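ADP-ribosylating toxin CARDS (Mycoplasma pneumoniae, PDB 4TLV) transfers the ADP-ribosyl group from NAD+ to multiple target proteins in vitro and elicits vacuolization and loss of epithelial integrity in mammalian cells. Local coordinates at residues V32-F44 and V207-D219. Numbering follows the deposited sequence.
Sequences VRNFFEHILSTNF and VHLSIPQAASVAD
Pro212 packs its ring against one flank of helix 35-40: CD lies 3.7 Å from CB of Phe36, while CG reaches CD1 of Leu40, the two side chains crossing at about a right angle. The CG methylene of Glu37 and the hydroxyl of Thr42 border the same proline. Beside it, CD1 of Ile211 sits over one face of the Phe36 ring, a CH-pi contact 4.0 Å from the centroid and 25° off the normal, displaced toward the rim; CD2 of Phe35 lies over the opposite face. CG of Phe36, anti to its carbonyl carbon (chi1 -77°), carries the ring past Pro212 to Ile211, and CE2 meets CD2 of Leu209 obliquely. Helix 92-104 and helix 115-126 add Leu99 and Ile122 to this apolar cluster. The contact thus ties helix 35-40 of the pertussis-toxin-S1-like ADP-ribosyltransferase fold to strands 207-210 and 214-219 and the turn between them, largely within the region 208-258 inferred to form the NAD+ pocket. Beyond Phe36, Ser216 N donates to Leu40 O at 2.8 Å, and Thr42 OG1 donates to Ala214 O, also at 2.8 Å and nearly in line with that carbonyl. Asn34 is the N-cap. Its OD1 accepts from Glu37 N at 3.0 Å, the donor lying above the carbonyl plane, and its ND2 gives Ser210 O a weak bond. The same Ser210 O accepts from a water that also donates to OE2 of Glu37, whose OE1 forms a salt bridge with Arg46. Another water links Ser216 O to Ile39 O and Ser41 OG, which also bonds Leu228 N; Ser216 OG hydrogen-bonds OD1 of Asn256 on the neighbouring antiparallel strand 253-258.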
loop_
_atom_site.group_PDB
_atom_site.type_symbol
_atom_site.label_atom_id
_atom_site.label_comp_id
_atom_site.label_asym_id
_atom_site.label_seq_id
_atom_site.Cartn_x
_atom_site.Cartn_y
_atom_site.Cartn_z
ATOM N N VAL A 32 -3.366 -26.239 -7.375
ATOM C CA VAL A 32 -4.196 -25.358 -8.197
ATOM C C VAL A 32 -3.537 -24.001 -8.463
ATOM O O VAL A 32 -3.239 -23.247 -7.535
ATOM C CB VAL A 32 -5.569 -25.122 -7.537
ATOM C CG1 VAL A 32 -6.453 -24.192 -8.405
ATOM C CG2 VAL A 32 -6.272 -26.457 -7.272
ATOM N N ARG A 33 -3.315 -23.687 -9.733
ATOM C CA ARG A 33 -2.702 -22.413 -10.107
ATOM C C ARG A 33 -3.799 -21.476 -10.574
ATOM O O ARG A 33 -3.968 -21.246 -11.765
ATOM C CB ARG A 33 -1.632 -22.601 -11.198
ATOM C CG ARG A 33 -0.399 -23.351 -10.746
ATOM C CD ARG A 33 0.503 -23.722 -11.916
ATOM N NE ARG A 33 1.447 -22.678 -12.323
ATOM C CZ ARG A 33 1.561 -22.238 -13.572
ATOM N NH1 ARG A 33 0.764 -22.716 -14.518
ATOM N NH2 ARG A 33 2.462 -21.320 -13.882
ATOM N N ASN A 34 -4.574 -20.951 -9.631
ATOM C CA ASN A 34 -5.686 -20.073 -9.980
ATOM C C ASN A 34 -5.499 -18.755 -9.254
ATOM O O ASN A 34 -5.578 -18.712 -8.023
ATOM C CB ASN A 34 -7.022 -20.723 -9.586
ATOM C CG ASN A 34 -8.217 -19.908 -10.018
ATOM O OD1 ASN A 34 -8.278 -18.698 -9.783
ATOM N ND2 ASN A 34 -9.195 -20.574 -10.649
ATOM N N PHE A 35 -5.240 -17.684 -10.003
ATOM C CA PHE A 35 -4.863 -16.416 -9.367
ATOM C C PHE A 35 -5.995 -15.849 -8.500
ATOM O O PHE A 35 -5.789 -15.477 -7.333
ATOM C CB PHE A 35 -4.426 -15.391 -10.415
ATOM C CG PHE A 35 -4.142 -14.021 -9.846
ATOM C CD1 PHE A 35 -2.994 -13.791 -9.112
ATOM C CD2 PHE A 35 -5.021 -12.964 -10.065
ATOM C CE1 PHE A 35 -2.730 -12.523 -8.594
ATOM C CE2 PHE A 35 -4.772 -11.703 -9.544
ATOM C CZ PHE A 35 -3.617 -11.486 -8.804
ATOM N N PHE A 36 -7.193 -15.758 -9.071
ATOM C CA PHE A 36 -8.305 -15.172 -8.334
ATOM C C PHE A 36 -8.683 -15.973 -7.086
ATOM O O PHE A 36 -8.992 -15.388 -6.045
ATOM C CB PHE A 36 -9.525 -14.943 -9.236
ATOM C CG PHE A 36 -9.397 -13.731 -10.122
ATOM C CD1 PHE A 36 -9.782 -12.482 -9.670
ATOM C CD2 PHE A 36 -8.871 -13.841 -11.392
ATOM C CE1 PHE A 36 -9.655 -11.359 -10.485
ATOM C CE2 PHE A 36 -8.741 -12.730 -12.206
ATOM C CZ PHE A 36 -9.135 -11.495 -11.756
ATOM N N GLU A 37 -8.669 -17.303 -7.181
ATOM C CA GLU A 37 -8.984 -18.127 -6.006
ATOM C C GLU A 37 -7.963 -17.927 -4.886
ATOM O O GLU A 37 -8.293 -18.042 -3.700
ATOM C CB GLU A 37 -9.056 -19.617 -6.376
ATOM C CG GLU A 37 -10.319 -19.967 -7.170
ATOM C CD GLU A 37 -10.416 -21.449 -7.504
ATOM O OE1 GLU A 37 -9.468 -22.203 -7.199
ATOM O OE2 GLU A 37 -11.445 -21.864 -8.077
ATOM N N HIS A 38 -6.718 -17.658 -5.267
ATOM C CA HIS A 38 -5.663 -17.431 -4.283
ATOM C C HIS A 38 -5.833 -16.083 -3.575
ATOM O O HIS A 38 -5.678 -15.982 -2.350
ATOM C CB HIS A 38 -4.286 -17.492 -4.944
ATOM C CG HIS A 38 -3.181 -17.100 -4.026
ATOM N ND1 HIS A 38 -2.828 -17.861 -2.930
ATOM C CD2 HIS A 38 -2.397 -15.996 -3.995
ATOM C CE1 HIS A 38 -1.859 -17.245 -2.271
ATOM N NE2 HIS A 38 -1.573 -16.116 -2.901
ATOM N N ILE A 39 -6.141 -15.050 -4.351
ATOM C CA ILE A 39 -6.387 -13.715 -3.813
ATOM C C ILE A 39 -7.635 -13.716 -2.926
ATOM O O ILE A 39 -7.667 -13.064 -1.871
ATOM C CB ILE A 39 -6.588 -12.678 -4.948
ATOM C CG1 ILE A 39 -5.287 -12.491 -5.734
ATOM C CG2 ILE A 39 -7.053 -11.353 -4.383
ATOM C CD1 ILE A 39 -4.095 -12.100 -4.859
ATOM N N LEU A 40 -8.659 -14.460 -3.346
ATOM C CA LEU A 40 -9.948 -14.435 -2.646
ATOM C C LEU A 40 -10.142 -15.590 -1.661
ATOM O O LEU A 40 -11.199 -15.712 -1.034
ATOM C CB LEU A 40 -11.097 -14.421 -3.665
ATOM C CG LEU A 40 -11.103 -13.261 -4.656
ATOM C CD1 LEU A 40 -12.185 -13.476 -5.714
ATOM C CD2 LEU A 40 -11.342 -11.959 -3.889
ATOM N N SER A 41 -9.129 -16.447 -1.539
ATOM C CA SER A 41 -9.174 -17.600 -0.633
ATOM C C SER A 41 -10.404 -18.490 -0.872
ATOM O O SER A 41 -10.987 -19.021 0.071
ATOM C CB SER A 41 -9.115 -17.175 0.841
ATOM O OG SER A 41 -7.960 -16.379 1.124
ATOM N N THR A 42 -10.792 -18.639 -2.133
ATOM C CA THR A 42 -11.929 -19.483 -2.500
ATOM C C THR A 42 -11.660 -20.948 -2.170
ATOM O O THR A 42 -10.633 -21.494 -2.574
ATOM C CB THR A 42 -12.200 -19.406 -4.004
ATOM O OG1 THR A 42 -12.286 -18.037 -4.391
ATOM C CG2 THR A 42 -13.514 -20.135 -4.359
ATOM N N ASN A 43 -12.595 -21.589 -1.463
ATOM C CA ASN A 43 -12.434 -22.997 -1.075
ATOM C C ASN A 43 -10.998 -23.248 -0.633
ATOM O O ASN A 43 -10.311 -24.120 -1.177
ATOM C CB ASN A 43 -12.769 -23.938 -2.241
ATOM C CG ASN A 43 -14.199 -23.790 -2.733
ATOM O OD1 ASN A 43 -15.112 -23.465 -1.827
ATOM N ND2 ASN A 43 -14.479 -23.968 -3.923
ATOM N N PHE A 44 -10.565 -22.480 0.364
ATOM C CA PHE A 44 -9.161 -22.375 0.739
ATOM C C PHE A 44 -8.505 -23.709 1.056
ATOM O O PHE A 44 -9.092 -24.576 1.718
ATOM C CB PHE A 44 -9.027 -21.443 1.954
ATOM C CG PHE A 44 -7.614 -21.207 2.385
ATOM C CD1 PHE A 44 -6.769 -20.411 1.617
ATOM C CD2 PHE A 44 -7.130 -21.761 3.560
ATOM C CE1 PHE A 44 -5.452 -20.173 2.026
ATOM C CE2 PHE A 44 -5.812 -21.528 3.969
ATOM C CZ PHE A 44 -4.979 -20.737 3.199
ATOM N N VAL A 207 -5.822 -15.322 -23.068
ATOM C CA VAL A 207 -5.715 -15.743 -21.681
ATOM C C VAL A 207 -7.038 -16.289 -21.184
ATOM O O VAL A 207 -8.075 -15.630 -21.307
ATOM C CB VAL A 207 -5.271 -14.593 -20.754
ATOM C CG1 VAL A 207 -5.280 -15.058 -19.315
ATOM C CG2 VAL A 207 -3.893 -14.098 -21.140
ATOM N N HIS A 208 -6.990 -17.491 -20.620
ATOM C CA HIS A 208 -8.150 -18.136 -20.032
ATOM C C HIS A 208 -8.203 -17.884 -18.535
ATOM O O HIS A 208 -7.222 -18.102 -17.823
ATOM C CB HIS A 208 -8.107 -19.648 -20.270
ATOM C CG HIS A 208 -8.454 -20.054 -21.667
ATOM N ND1 HIS A 208 -9.517 -20.736 -22.157
ATOM C CD2 HIS A 208 -7.645 -19.777 -22.748
ATOM C CE1 HIS A 208 -9.337 -20.845 -23.515
ATOM N NE2 HIS A 208 -8.200 -20.257 -23.846
ATOM N N LEU A 209 -9.372 -17.457 -18.064
ATOM C CA LEU A 209 -9.584 -17.158 -16.661
ATOM C C LEU A 209 -10.793 -17.913 -16.121
ATOM O O LEU A 209 -11.821 -18.019 -16.799
ATOM C CB LEU A 209 -9.792 -15.646 -16.511
ATOM C CG LEU A 209 -8.699 -14.809 -15.845
ATOM C CD1 LEU A 209 -7.318 -15.348 -16.121
ATOM C CD2 LEU A 209 -8.821 -13.313 -16.221
ATOM N N SER A 210 -10.660 -18.450 -14.908
ATOM C CA SER A 210 -11.780 -19.015 -14.175
ATOM C C SER A 210 -12.031 -18.179 -12.929
ATOM O O SER A 210 -11.309 -18.301 -11.940
ATOM C CB SER A 210 -11.497 -20.456 -13.759
ATOM O OG SER A 210 -11.279 -21.277 -14.891
ATOM N N ILE A 211 -13.058 -17.342 -12.980
ATOM C CA ILE A 211 -13.405 -16.466 -11.866
ATOM C C ILE A 211 -14.353 -17.172 -10.914
ATOM O O ILE A 211 -15.421 -17.621 -11.327
ATOM C CB ILE A 211 -14.094 -15.185 -12.375
ATOM C CG1 ILE A 211 -13.374 -14.649 -13.616
ATOM C CG2 ILE A 211 -14.188 -14.145 -11.259
ATOM C CD1 ILE A 211 -11.908 -14.241 -13.379
ATOM N N PRO A 212 -13.980 -17.248 -9.624
ATOM C CA PRO A 212 -14.799 -17.945 -8.632
ATOM C C PRO A 212 -16.038 -17.135 -8.228
ATOM O O PRO A 212 -16.072 -15.917 -8.392
ATOM C CB PRO A 212 -13.847 -18.100 -7.442
ATOM C CG PRO A 212 -12.911 -16.937 -7.562
ATOM C CD PRO A 212 -12.749 -16.671 -9.041
ATOM N N GLN A 213 -17.043 -17.814 -7.695
ATOM C CA GLN A 213 -18.268 -17.139 -7.287
ATOM C C GLN A 213 -18.208 -16.651 -5.848
ATOM O O GLN A 213 -19.023 -15.821 -5.442
ATOM C CB GLN A 213 -19.465 -18.071 -7.468
ATOM C CG GLN A 213 -19.736 -18.399 -8.929
ATOM C CD GLN A 213 -20.921 -19.316 -9.101
ATOM O OE1 GLN A 213 -20.846 -20.508 -8.804
ATOM N NE2 GLN A 213 -22.033 -18.761 -9.578
ATOM N N ALA A 214 -17.253 -17.169 -5.080
ATOM C CA ALA A 214 -17.204 -16.884 -3.644
ATOM C C ALA A 214 -15.798 -16.596 -3.122
ATOM O O ALA A 214 -14.792 -16.953 -3.754
ATOM C CB ALA A 214 -17.825 -18.023 -2.861
ATOM N N ALA A 215 -15.746 -15.978 -1.944
ATOM C CA ALA A 215 -14.488 -15.590 -1.301
ATOM C C ALA A 215 -14.532 -15.879 0.190
ATOM O O ALA A 215 -15.606 -16.049 0.766
ATOM C CB ALA A 215 -14.200 -14.112 -1.539
ATOM N N SER A 216 -13.356 -15.970 0.803
ATOM C CA SER A 216 -13.237 -16.079 2.247
ATOM C C SER A 216 -12.265 -14.986 2.700
ATOM O O SER A 216 -11.310 -14.665 1.994
ATOM C CB SER A 216 -12.737 -17.461 2.663
ATOM O OG SER A 216 -13.693 -18.466 2.346
ATOM N N VAL A 217 -12.549 -14.394 3.854
ATOM C CA VAL A 217 -11.791 -13.253 4.340
ATOM C C VAL A 217 -11.573 -13.442 5.818
ATOM O O VAL A 217 -12.526 -13.710 6.559
ATOM C CB VAL A 217 -12.580 -11.926 4.185
ATOM C CG1 VAL A 217 -11.716 -10.739 4.615
ATOM C CG2 VAL A 217 -13.071 -11.739 2.767
ATOM N N ALA A 218 -10.329 -13.307 6.256
ATOM C CA ALA A 218 -10.062 -13.269 7.681
ATOM C C ALA A 218 -10.182 -11.824 8.197
ATOM O O ALA A 218 -9.579 -10.899 7.640
ATOM C CB ALA A 218 -8.684 -13.846 7.980
ATOM N N ASP A 219 -10.964 -11.637 9.255
ATOM C CA ASP A 219 -11.097 -10.334 9.912
ATOM C C ASP A 219 -9.937 -10.193 10.904
ATOM O O ASP A 219 -9.879 -10.919 11.901
ATOM C CB ASP A 219 -12.438 -10.275 10.652
ATOM C CG ASP A 219 -12.676 -8.961 11.344
ATOM O OD1 ASP A 219 -11.707 -8.204 11.568
ATOM O OD2 ASP A 219 -13.855 -8.677 11.658
HETATM O O HOH W 1 -12.391 -20.318 -10.070
HETATM O O HOH W 2 -8.800 -13.870 0.676
HETATM O O HOH W 3 -14.669 -19.392 -0.248
HETATM O O HOH W 4 -12.570 -21.155 2.088
#